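Local coordinates for protein homospermidine synthase (Legionella pneumophila subsp. pneumophila str. Philadelphia 1, PDB 2PH5) that binds NAD in a Rossmann-type domain and probably acts as a homospermidine synthase, a transferase of polyamine metabolism, at residues Ala398-His410 / Val421-Leu434. Numbering follows the deposited sequence.
Sequences ASMISGIIWAIEH and VDHQYIIDIAKPYL
Trp406 turns the edge of its five-membered ring onto the face of Tyr425, a T-shaped stack with planes at 89° and centroids 4.7 Å apart. The leading atom is Trp406 CD1, 3.4 Å from Tyr425 CE2, so the phenol is met toward its rim. Trp406 holds CG anti to the backbone N (chi1 -176°), which brings CD1 to the phenol, and the two side chains cross nearly at right angles. One indole face receives Val421 in a CH-pi contact: CG1 sits 3.6 Å from the centroid of the five-membered ring, almost on its normal. On the opposite face His410 ND1 lies above the rim and donates to Trp406 O at 2.8 Å; the indole is thus confined between Val421 and His410, the latter just past the end of its own helix. The Glu409 carboxylate is modelled at the phenol edge, too tightly for its details to be trusted.

These residues close the wide end of a helix pair, 398-408 against 423-430, inclined at 127° and joined by a ten-residue connection that includes strand 415-416, an outermost strand of the parallel Rossmann-type sheet. Helix 391-408 rests on strand 86-89 through Ile404 and Ala407, while Ile426 touches His165 of helix 158-176.

Further along, small residues permit closer backbones, Ala398 CA and Ala430 CA coming within 5.1 Å. Ser402 OG, beside its backbone N, bends back to donate to Ala398 O, on the face opposite that used by Ser402 N; this buried hydroxyl thus lies against Ala430 CB at 3.4 Å. Ile405 CD1 meets Ile429 CG2 tip to tip. At the far end Ala398 CB presses on Tyr433 CB, 3.4 Å away, with Leu434 CD2 also near; the Ala398 side chain lies about 10 Å from the bound NAD.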
# COMPACT_ATOMS: atom_id res chain seq x y z
N ALA A 398 22.43 17.92 4.48
CA ALA A 398 23.83 17.73 4.13
C ALA A 398 24.09 18.54 2.85
O ALA A 398 25.08 19.27 2.75
CB ALA A 398 24.12 16.24 3.90
N SER A 399 23.17 18.43 1.90
CA SER A 399 23.26 19.15 0.63
C SER A 399 23.20 20.66 0.83
O SER A 399 23.95 21.42 0.21
CB SER A 399 22.13 18.70 -0.29
OG SER A 399 22.06 17.29 -0.34
N MSE A 400 22.29 21.10 1.68
CA MSE A 400 22.13 22.52 1.95
C MSE A 400 23.35 23.15 2.61
O MSE A 400 23.83 24.19 2.16
CB MSE A 400 20.91 22.76 2.82
CG MSE A 400 19.64 22.29 2.17
SE MSE A 400 18.18 23.43 2.65
CE MSE A 400 18.44 24.80 1.30
N ILE A 401 23.85 22.52 3.67
CA ILE A 401 25.01 23.05 4.36
C ILE A 401 26.17 23.12 3.36
O ILE A 401 27.00 24.01 3.45
CB ILE A 401 25.42 22.17 5.60
CG1 ILE A 401 26.34 22.96 6.54
CG2 ILE A 401 26.20 20.93 5.15
CD1 ILE A 401 25.70 24.19 7.19
N SER A 402 26.22 22.19 2.40
CA SER A 402 27.28 22.21 1.40
C SER A 402 27.05 23.41 0.47
O SER A 402 27.97 24.16 0.18
CB SER A 402 27.29 20.94 0.55
OG SER A 402 27.39 19.77 1.34
N GLY A 403 25.81 23.55 0.02
CA GLY A 403 25.46 24.66 -0.85
C GLY A 403 25.70 25.99 -0.17
O GLY A 403 26.15 26.95 -0.81
N ILE A 404 25.41 26.06 1.12
CA ILE A 404 25.61 27.29 1.89
C ILE A 404 27.10 27.64 1.90
O ILE A 404 27.48 28.79 1.70
CB ILE A 404 25.09 27.15 3.36
CG1 ILE A 404 23.56 27.03 3.36
CG2 ILE A 404 25.53 28.35 4.21
CD1 ILE A 404 22.93 26.83 4.75
N ILE A 405 27.95 26.64 2.13
CA ILE A 405 29.38 26.89 2.15
C ILE A 405 29.87 27.34 0.78
O ILE A 405 30.77 28.17 0.68
CB ILE A 405 30.17 25.63 2.55
CG1 ILE A 405 29.73 25.16 3.94
CG2 ILE A 405 31.68 25.94 2.54
CD1 ILE A 405 30.22 23.77 4.28
N TRP A 406 29.27 26.79 -0.27
CA TRP A 406 29.66 27.14 -1.63
C TRP A 406 29.36 28.60 -1.92
O TRP A 406 30.19 29.32 -2.46
CB TRP A 406 28.91 26.27 -2.65
CG TRP A 406 29.35 26.50 -4.07
CD1 TRP A 406 30.44 25.96 -4.70
CD2 TRP A 406 28.75 27.39 -5.02
NE1 TRP A 406 30.55 26.46 -5.97
CE2 TRP A 406 29.53 27.34 -6.20
CE3 TRP A 406 27.63 28.23 -4.99
CZ2 TRP A 406 29.22 28.09 -7.34
CZ3 TRP A 406 27.32 28.99 -6.13
CH2 TRP A 406 28.12 28.91 -7.28
N ALA A 407 28.16 29.03 -1.56
CA ALA A 407 27.74 30.40 -1.80
C ALA A 407 28.62 31.41 -1.06
O ALA A 407 28.92 32.47 -1.61
CB ALA A 407 26.28 30.57 -1.40
N ILE A 408 29.03 31.09 0.16
CA ILE A 408 29.87 32.01 0.92
C ILE A 408 31.18 32.34 0.19
O ILE A 408 31.61 33.49 0.18
CB ILE A 408 30.19 31.45 2.33
CG1 ILE A 408 28.89 31.39 3.14
CG2 ILE A 408 31.23 32.32 3.03
CD1 ILE A 408 29.04 30.75 4.49
N GLU A 409 31.82 31.36 -0.42
CA GLU A 409 33.06 31.65 -1.12
C GLU A 409 32.84 32.02 -2.59
O GLU A 409 33.78 32.15 -3.36
CB GLU A 409 34.04 30.48 -0.99
CG GLU A 409 33.60 29.19 -1.62
CD GLU A 409 34.70 28.14 -1.61
OE1 GLU A 409 35.07 27.68 -0.51
OE2 GLU A 409 35.19 27.78 -2.70
N HIS A 410 31.57 32.17 -2.95
CA HIS A 410 31.15 32.56 -4.30
C HIS A 410 29.90 33.42 -4.09
O HIS A 410 28.84 33.12 -4.63
CB HIS A 410 30.79 31.34 -5.14
CG HIS A 410 31.91 30.35 -5.29
ND1 HIS A 410 31.96 29.18 -4.57
CD2 HIS A 410 33.01 30.37 -6.08
CE1 HIS A 410 33.05 28.51 -4.91
NE2 HIS A 410 33.70 29.21 -5.83
N VAL A 421 26.74 24.27 -10.47
CA VAL A 421 27.71 24.13 -9.40
C VAL A 421 28.58 22.88 -9.58
O VAL A 421 28.10 21.84 -10.03
CB VAL A 421 26.99 24.05 -8.02
CG1 VAL A 421 28.00 24.05 -6.88
CG2 VAL A 421 26.03 25.22 -7.89
N ASP A 422 29.86 23.01 -9.24
CA ASP A 422 30.82 21.90 -9.37
C ASP A 422 30.43 20.75 -8.44
O ASP A 422 30.50 20.87 -7.21
CB ASP A 422 32.23 22.42 -9.03
CG ASP A 422 33.28 21.34 -9.12
OD1 ASP A 422 33.26 20.56 -10.10
OD2 ASP A 422 34.13 21.27 -8.22
N HIS A 423 30.04 19.63 -9.03
CA HIS A 423 29.60 18.48 -8.25
C HIS A 423 30.60 17.96 -7.20
O HIS A 423 30.22 17.64 -6.07
CB HIS A 423 29.18 17.34 -9.20
CG HIS A 423 30.31 16.80 -10.01
ND1 HIS A 423 30.98 17.56 -10.95
CD2 HIS A 423 30.95 15.61 -9.96
CE1 HIS A 423 31.98 16.86 -11.45
NE2 HIS A 423 31.99 15.67 -10.86
N GLN A 424 31.88 17.90 -7.57
CA GLN A 424 32.92 17.41 -6.67
C GLN A 424 33.03 18.26 -5.40
O GLN A 424 33.25 17.74 -4.30
CB GLN A 424 34.26 17.36 -7.40
CG GLN A 424 35.42 16.81 -6.58
CD GLN A 424 36.76 16.88 -7.30
OE1 GLN A 424 37.82 16.87 -6.67
NE2 GLN A 424 36.72 16.95 -8.64
N TYR A 425 32.88 19.57 -5.55
CA TYR A 425 32.95 20.48 -4.41
C TYR A 425 31.85 20.13 -3.42
O TYR A 425 32.09 19.97 -2.22
CB TYR A 425 32.76 21.91 -4.90
CG TYR A 425 32.80 22.97 -3.82
CD1 TYR A 425 33.90 23.83 -3.73
CD2 TYR A 425 31.72 23.17 -2.96
CE1 TYR A 425 33.91 24.88 -2.81
CE2 TYR A 425 31.72 24.21 -2.03
CZ TYR A 425 32.82 25.07 -1.97
OH TYR A 425 32.82 26.13 -1.09
N ILE A 426 30.62 20.03 -3.94
CA ILE A 426 29.48 19.72 -3.10
C ILE A 426 29.58 18.32 -2.51
O ILE A 426 29.51 18.15 -1.30
CB ILE A 426 28.13 19.90 -3.90
CG1 ILE A 426 27.53 21.27 -3.61
CG2 ILE A 426 27.07 18.89 -3.45
CD1 ILE A 426 28.42 22.42 -3.90
N ILE A 427 29.78 17.31 -3.37
CA ILE A 427 29.88 15.93 -2.90
C ILE A 427 30.94 15.68 -1.83
O ILE A 427 30.72 14.87 -0.93
CB ILE A 427 30.15 14.96 -4.06
CG1 ILE A 427 29.01 15.02 -5.07
CG2 ILE A 427 30.30 13.55 -3.52
CD1 ILE A 427 27.66 14.71 -4.48
N ASP A 428 32.08 16.36 -1.94
CA ASP A 428 33.17 16.19 -0.98
C ASP A 428 32.84 16.75 0.40
O ASP A 428 33.42 16.35 1.41
CB ASP A 428 34.46 16.84 -1.49
CG ASP A 428 35.14 16.03 -2.58
OD1 ASP A 428 35.11 14.78 -2.51
OD2 ASP A 428 35.72 16.64 -3.50
N ILE A 429 31.90 17.70 0.45
CA ILE A 429 31.52 18.29 1.72
C ILE A 429 30.39 17.51 2.36
O ILE A 429 30.36 17.33 3.58
CB ILE A 429 31.07 19.76 1.54
CG1 ILE A 429 32.22 20.58 0.93
CG2 ILE A 429 30.62 20.34 2.88
CD1 ILE A 429 31.92 22.05 0.74
N ALA A 430 29.47 17.04 1.53
CA ALA A 430 28.29 16.30 1.99
C ALA A 430 28.55 14.83 2.28
O ALA A 430 27.89 14.24 3.14
CB ALA A 430 27.20 16.43 0.95
N LYS A 431 29.49 14.24 1.55
CA LYS A 431 29.84 12.83 1.67
C LYS A 431 29.89 12.28 3.10
O LYS A 431 29.45 11.17 3.36
CB LYS A 431 31.19 12.58 0.97
CG LYS A 431 31.27 11.28 0.20
CD LYS A 431 32.18 11.43 -1.03
CE LYS A 431 32.14 10.19 -1.93
NZ LYS A 431 32.90 10.33 -3.21
N PRO A 432 30.46 13.06 4.04
CA PRO A 432 30.54 12.60 5.43
C PRO A 432 29.18 12.53 6.11
O PRO A 432 29.06 12.08 7.24
CB PRO A 432 31.43 13.66 6.09
CG PRO A 432 32.32 14.08 4.97
CD PRO A 432 31.34 14.22 3.82
N TYR A 433 28.15 12.98 5.39
CA TYR A 433 26.80 13.01 5.92
C TYR A 433 25.86 12.05 5.20
O TYR A 433 24.70 11.90 5.58
CB TYR A 433 26.23 14.42 5.79
CG TYR A 433 26.85 15.45 6.72
CD1 TYR A 433 26.51 15.49 8.07
CD2 TYR A 433 27.76 16.39 6.24
CE1 TYR A 433 27.04 16.45 8.92
CE2 TYR A 433 28.30 17.36 7.08
CZ TYR A 433 27.94 17.38 8.42
OH TYR A 433 28.46 18.33 9.28
N LEU A 434 26.37 11.39 4.16
CA LEU A 434 25.54 10.50 3.35
C LEU A 434 25.75 9.00 3.51
O LEU A 434 25.27 8.21 2.70
CB LEU A 434 25.71 10.90 1.87
CG LEU A 434 25.46 12.39 1.58
CD1 LEU A 434 25.70 12.69 0.11
CD2 LEU A 434 24.05 12.73 1.97